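Local atomic coordinates of endoglucanase A (Clostridium longisporum, PDB entry 6Q1I), a protein that hydrolyses internal beta-1,4-glucosidic linkages in cellulose derivatives, lichenan and barley beta-glucan, and also cleaves xylan, through its family 5 catalytic domain. Residues S237-F240 with F241-T245; W340-S343 with D344-D347. All coordinates share one frame; numbering follows the deposited sequence. Where two conformers were deposited one is given.

Contact 1: S237-F240 with F241-T245; sequences SPYF and FAMDT
A single helical turn, residues 239-242, follows barrel strand 229-234; Pro238 and Tyr239 at its start meet Ala242, Met243 and Asp244 at its end. Pro238, after a cis peptide, is the N-cap; N-H groups at a helix start lack an acceptor within it, so proline, which has none, is tolerated. Its O accepts a straight bond from Ala242 N (2.8 Å, 161° at the hydrogen), and Pro238 CG lies 4.0 Å from Phe241 CB. Tyr239 O is gripped twice, by Met243 N at 3.0 Å and Asp244 N at 3.1 Å, from opposite faces of its carbonyl plane, as Met243 leaves helical geometry.

The phenol lies back over this turn with Tyr239 CG anti to N (chi1 171°). The flexible thioether of Met243 bends at chi3, bringing CE to the flat ring's edge, 3.3 Å from Tyr239 CD1, while Asp244 N sits over one face. Asp244 CB is 3.6 Å from Tyr239 CE2; Asp244 OD2 lies at the Phe240 ring edge, near its plane, 3.7 Å from Phe240 CD1, and this short carboxylate hydrogen-bonds to Ser246 OG. Phe241 packs instead against Trp253 and helix 293-309.

The side chain of Met243 is about 8 Å from those of Gln160 and Gln284, the altered positions of the probable proton donor and nucleophile. Such a short helix belongs to a TIM-barrel beta-alpha loop, beside the probable catalytic centre.

Contact 2: W340-S343 with D344-D347; sequences WYFS and DIKD
Trp340 and Lys346 make the main side-chain contact where the chain turns into the C-terminal helix 343-356. The lysine chain crosses the indole at about a right angle, over one face. Its CE lies 3.6 Å from the centroid of the five-membered ring, a CH-pi contact, and CG passes over the six-membered ring, 3.8 Å from Trp340 CH2. Bends at chi2 (-90°) and chi3 (-66°) fold the aliphatic chain onto the indole, leaving NZ in an off-centre cation-pi position 4.5 Å from the centroid of the five-membered ring. A long lysine suits this place, since its methylenes can pack on the aromatic surface while its charge reaches beyond it.

Salt bridging takes up that charge: Lys346 NZ meets Asp347 OD1 on its syn side at 2.7 Å. The other oxygen, Asp347 OD2, accepts from a water that also donates to Asp344 OD1, so one water bridges two acids at the start of the helix; in one of the two conformers of Ser343, its OG donates to the same water. Asp344 lies close to the amino end of the helix, where a negative charge would be expected to interact well with its dipole.

Among backbone bonds, Phe342, the N-cap residue, offers its O to Lys346 N at 3.2 Å, and Ser343 O takes Asp347 N at 2.8 Å.

Apolar packing is supplied by Phe342 and Ile345, which lie side by side; Phe342 CB is 3.6 Å from Ile345 CD1. Both also touch helix 293-309, and Arg296 there makes a cation-pi contact with Phe342, while Trp340 leans on helix 58-67. Thus the start of the last helix, with the residues leading into it, is seated between helices 58-67 and 293-309 in the outer layer of a TIM barrel.

How the contacts relate
Contact 1 comes first along the chain, in the loop after barrel strand 229-234; contact 2 follows strand 314-318, the eighth and last, and opens the C-terminal helix 343-356. Their centres are 19 Å apart and their nearest atoms about 8 Å, so they do not touch. Helix 293-309 is their shared neighbour: Pro238 and Phe241 pack on it from contact 1, Phe342 and Ile345 from contact 2, and Arg296 meets side chains of both. Contact 1 lies near the probable catalytic positions, whereas contact 2 sits on the surface away from them. The two therefore represent a loop beside the probable active site and the outer helical layer of one eight-stranded barrel.

Contact 1: S237-F240 with F241-T245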
loop_
_atom_site.group_PDB
_atom_site.type_symbol
_atom_site.label_atom_id
_atom_site.label_comp_id
_atom_site.label_asym_id
_atom_site.label_seq_id
_atom_site.Cartn_x
_atom_site.Cartn_y
_atom_site.Cartn_z
ATOM N N SER A 237 -7.996 -7.676 8.268
ATOM C CA SER A 237 -8.822 -7.889 9.435
ATOM C C SER A 237 -10.086 -8.656 9.094
ATOM O O SER A 237 -10.634 -8.515 7.997
ATOM C CB SER A 237 -9.215 -6.537 10.032
ATOM O OG SER A 237 -8.036 -5.834 10.371
ATOM N N PRO A 238 -10.568 -9.502 10.023
ATOM C CA PRO A 238 -9.922 -9.862 11.294
ATOM C C PRO A 238 -8.803 -10.881 11.025
ATOM O O PRO A 238 -8.984 -11.795 10.220
ATOM C CB PRO A 238 -11.067 -10.455 12.111
ATOM C CG PRO A 238 -11.994 -11.044 11.067
ATOM C CD PRO A 238 -11.873 -10.168 9.853
ATOM N N TYR A 239 -7.669 -10.699 11.704
ATOM C CA TYR A 239 -6.432 -11.415 11.393
ATOM C C TYR A 239 -6.606 -12.932 11.310
ATOM O O TYR A 239 -6.096 -13.570 10.383
ATOM C CB TYR A 239 -5.377 -11.050 12.446
ATOM C CG TYR A 239 -4.128 -11.886 12.366
ATOM C CD1 TYR A 239 -3.162 -11.622 11.419
ATOM C CD2 TYR A 239 -3.926 -12.954 13.230
ATOM C CE1 TYR A 239 -2.019 -12.396 11.331
ATOM C CE2 TYR A 239 -2.794 -13.731 13.153
ATOM C CZ TYR A 239 -1.845 -13.449 12.199
ATOM O OH TYR A 239 -0.711 -14.219 12.115
ATOM N N PHE A 240 -7.264 -13.541 12.292
ATOM C CA PHE A 240 -7.314 -15.002 12.311
ATOM C C PHE A 240 -8.095 -15.568 11.130
ATOM O O PHE A 240 -7.808 -16.684 10.677
ATOM C CB PHE A 240 -7.866 -15.503 13.644
ATOM C CG PHE A 240 -6.926 -15.295 14.799
ATOM C CD1 PHE A 240 -5.654 -15.840 14.780
ATOM C CD2 PHE A 240 -7.318 -14.571 15.910
ATOM C CE1 PHE A 240 -4.788 -15.657 15.835
ATOM C CE2 PHE A 240 -6.451 -14.386 16.971
ATOM C CZ PHE A 240 -5.184 -14.930 16.928
ATOM N N PHE A 241 -9.072 -14.819 10.616
ATOM C CA PHE A 241 -9.774 -15.213 9.403
ATOM C C PHE A 241 -8.969 -14.859 8.163
ATOM O O PHE A 241 -8.779 -15.694 7.271
ATOM C CB PHE A 241 -11.134 -14.508 9.341
ATOM C CG PHE A 241 -11.884 -14.752 8.058
ATOM C CD1 PHE A 241 -12.695 -15.867 7.909
ATOM C CD2 PHE A 241 -11.753 -13.884 6.986
ATOM C CE1 PHE A 241 -13.365 -16.095 6.724
ATOM C CE2 PHE A 241 -12.427 -14.119 5.791
ATOM C CZ PHE A 241 -13.232 -15.224 5.664
ATOM N N ALA A 242 -8.487 -13.620 8.098
ATOM C CA ALA A 242 -7.965 -13.054 6.860
ATOM C C ALA A 242 -6.582 -13.576 6.486
ATOM O O ALA A 242 -6.287 -13.738 5.294
ATOM C CB ALA A 242 -7.929 -11.527 6.977
ATOM N N MET A 243 -5.715 -13.833 7.466
ATOM C CA MET A 243 -4.304 -14.050 7.160
ATOM C C MET A 243 -3.684 -15.252 7.868
ATOM O O MET A 243 -2.753 -15.859 7.339
ATOM C CB MET A 243 -3.534 -12.763 7.496
ATOM C CG MET A 243 -2.064 -12.756 7.140
ATOM S SD MET A 243 -1.415 -11.067 7.105
ATOM C CE MET A 243 -2.193 -10.327 8.505
ATOM N N ASP A 244 -4.171 -15.607 9.053
ATOM C CA ASP A 244 -3.490 -16.613 9.861
ATOM C C ASP A 244 -3.703 -18.016 9.298
ATOM O O ASP A 244 -4.807 -18.376 8.881
ATOM C CB ASP A 244 -3.988 -16.546 11.306
ATOM C CG ASP A 244 -3.225 -17.479 12.222
ATOM O OD1 ASP A 244 -2.006 -17.299 12.355
ATOM O OD2 ASP A 244 -3.830 -18.408 12.789
ATOM N N THR A 245 -2.627 -18.813 9.300
ATOM C CA THR A 245 -2.675 -20.217 8.898
ATOM C C THR A 245 -2.290 -21.166 10.030
ATOM O O THR A 245 -2.081 -22.360 9.781
ATOM C CB THR A 245 -1.757 -20.461 7.697
ATOM O OG1 THR A 245 -0.416 -20.095 8.042
ATOM C CG2 THR A 245 -2.209 -19.643 6.513
#

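Contact 2: W340-S343 with D344-D347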
loop_
_atom_site.group_PDB
_atom_site.type_symbol
_atom_site.label_atom_id
_atom_site.label_comp_id
_atom_site.label_asym_id
_atom_site.label_seq_id
_atom_site.Cartn_x
_atom_site.Cartn_y
_atom_site.Cartn_z
ATOM N N TRP A 340 -11.103 -13.995 -13.410
ATOM C CA TRP A 340 -10.964 -13.861 -11.964
ATOM C C TRP A 340 -10.809 -15.235 -11.328
ATOM O O TRP A 340 -11.507 -16.182 -11.691
ATOM C CB TRP A 340 -12.188 -13.154 -11.360
ATOM C CG TRP A 340 -12.444 -11.856 -12.004
ATOM C CD1 TRP A 340 -13.298 -11.615 -13.029
ATOM C CD2 TRP A 340 -11.811 -10.608 -11.704
ATOM N NE1 TRP A 340 -13.245 -10.299 -13.393
ATOM C CE2 TRP A 340 -12.340 -9.654 -12.592
ATOM C CE3 TRP A 340 -10.858 -10.202 -10.767
ATOM C CZ2 TRP A 340 -11.944 -8.326 -12.581
ATOM C CZ3 TRP A 340 -10.473 -8.872 -10.751
ATOM C CH2 TRP A 340 -11.014 -7.957 -11.656
ATOM N N TYR A 341 -9.881 -15.341 -10.376
ATOM C CA TYR A 341 -9.811 -16.542 -9.554
ATOM C C TYR A 341 -11.092 -16.716 -8.744
ATOM O O TYR A 341 -11.569 -17.840 -8.551
ATOM C CB TYR A 341 -8.629 -16.450 -8.583
ATOM C CG TYR A 341 -7.249 -16.479 -9.193
ATOM C CD1 TYR A 341 -6.757 -17.623 -9.807
ATOM C CD2 TYR A 341 -6.427 -15.363 -9.118
ATOM C CE1 TYR A 341 -5.483 -17.643 -10.349
ATOM C CE2 TYR A 341 -5.153 -15.377 -9.647
ATOM C CZ TYR A 341 -4.689 -16.517 -10.265
ATOM O OH TYR A 341 -3.417 -16.536 -10.799
ATOM N N PHE A 342 -11.652 -15.602 -8.239
ATOM C CA PHE A 342 -12.853 -15.584 -7.398
ATOM C C PHE A 342 -13.716 -14.391 -7.818
ATOM O O PHE A 342 -13.672 -13.312 -7.219
ATOM C CB PHE A 342 -12.485 -15.524 -5.909
ATOM C CG PHE A 342 -11.660 -16.687 -5.460
ATOM C CD1 PHE A 342 -12.259 -17.908 -5.214
ATOM C CD2 PHE A 342 -10.285 -16.576 -5.310
ATOM C CE1 PHE A 342 -11.512 -18.999 -4.829
ATOM C CE2 PHE A 342 -9.527 -17.669 -4.926
ATOM C CZ PHE A 342 -10.147 -18.882 -4.684
ATOM N N SER A 343 -14.523 -14.586 -8.862
ATOM C CA SER A 343 -15.397 -13.508 -9.309
ATOM C C SER A 343 -16.350 -13.067 -8.205
ATOM O O SER A 343 -16.718 -11.891 -8.156
ATOM C CB SER A 343 -16.163 -13.924 -10.568
ATOM O OG SER A 343 -16.989 -15.038 -10.312
ATOM N N ASP A 344 -16.756 -13.985 -7.313
ATOM C CA ASP A 344 -17.686 -13.603 -6.251
ATOM C C ASP A 344 -17.057 -12.602 -5.287
ATOM O O ASP A 344 -17.760 -11.748 -4.731
ATOM C CB ASP A 344 -18.163 -14.831 -5.460
ATOM C CG ASP A 344 -19.124 -15.726 -6.241
ATOM O OD1 ASP A 344 -19.710 -15.287 -7.250
ATOM O OD2 ASP A 344 -19.300 -16.883 -5.808
ATOM N N ILE A 345 -15.750 -12.704 -5.050
ATOM C CA ILE A 345 -15.084 -11.758 -4.154
ATOM C C ILE A 345 -14.919 -10.406 -4.838
ATOM O O ILE A 345 -15.195 -9.356 -4.247
ATOM C CB ILE A 345 -13.749 -12.317 -3.628
ATOM C CG1 ILE A 345 -13.984 -13.615 -2.853
ATOM C CG2 ILE A 345 -13.038 -11.272 -2.752
ATOM C CD1 ILE A 345 -12.707 -14.347 -2.467
ATOM N N LYS A 346 -14.476 -10.408 -6.098
ATOM C CA LYS A 346 -14.435 -9.168 -6.869
ATOM C C LYS A 346 -15.803 -8.491 -6.881
ATOM O O LYS A 346 -15.917 -7.284 -6.651
ATOM C CB LYS A 346 -13.935 -9.458 -8.286
ATOM C CG LYS A 346 -13.954 -8.275 -9.240
ATOM C CD LYS A 346 -15.274 -8.132 -10.015
ATOM C CE LYS A 346 -15.501 -9.294 -10.971
ATOM N NZ LYS A 346 -16.715 -9.105 -11.812
ATOM N N ASP A 347 -16.858 -9.263 -7.150
ATOM C CA ASP A 347 -18.199 -8.691 -7.202
ATOM C C ASP A 347 -18.585 -8.082 -5.861
ATOM O O ASP A 347 -19.223 -7.029 -5.817
ATOM C CB ASP A 347 -19.225 -9.756 -7.604
ATOM C CG ASP A 347 -19.177 -10.099 -9.080
ATOM O OD1 ASP A 347 -18.558 -9.344 -9.868
ATOM O OD2 ASP A 347 -19.768 -11.140 -9.444
HETATM O O HOH W 1 -19.306 -13.709 -9.622
#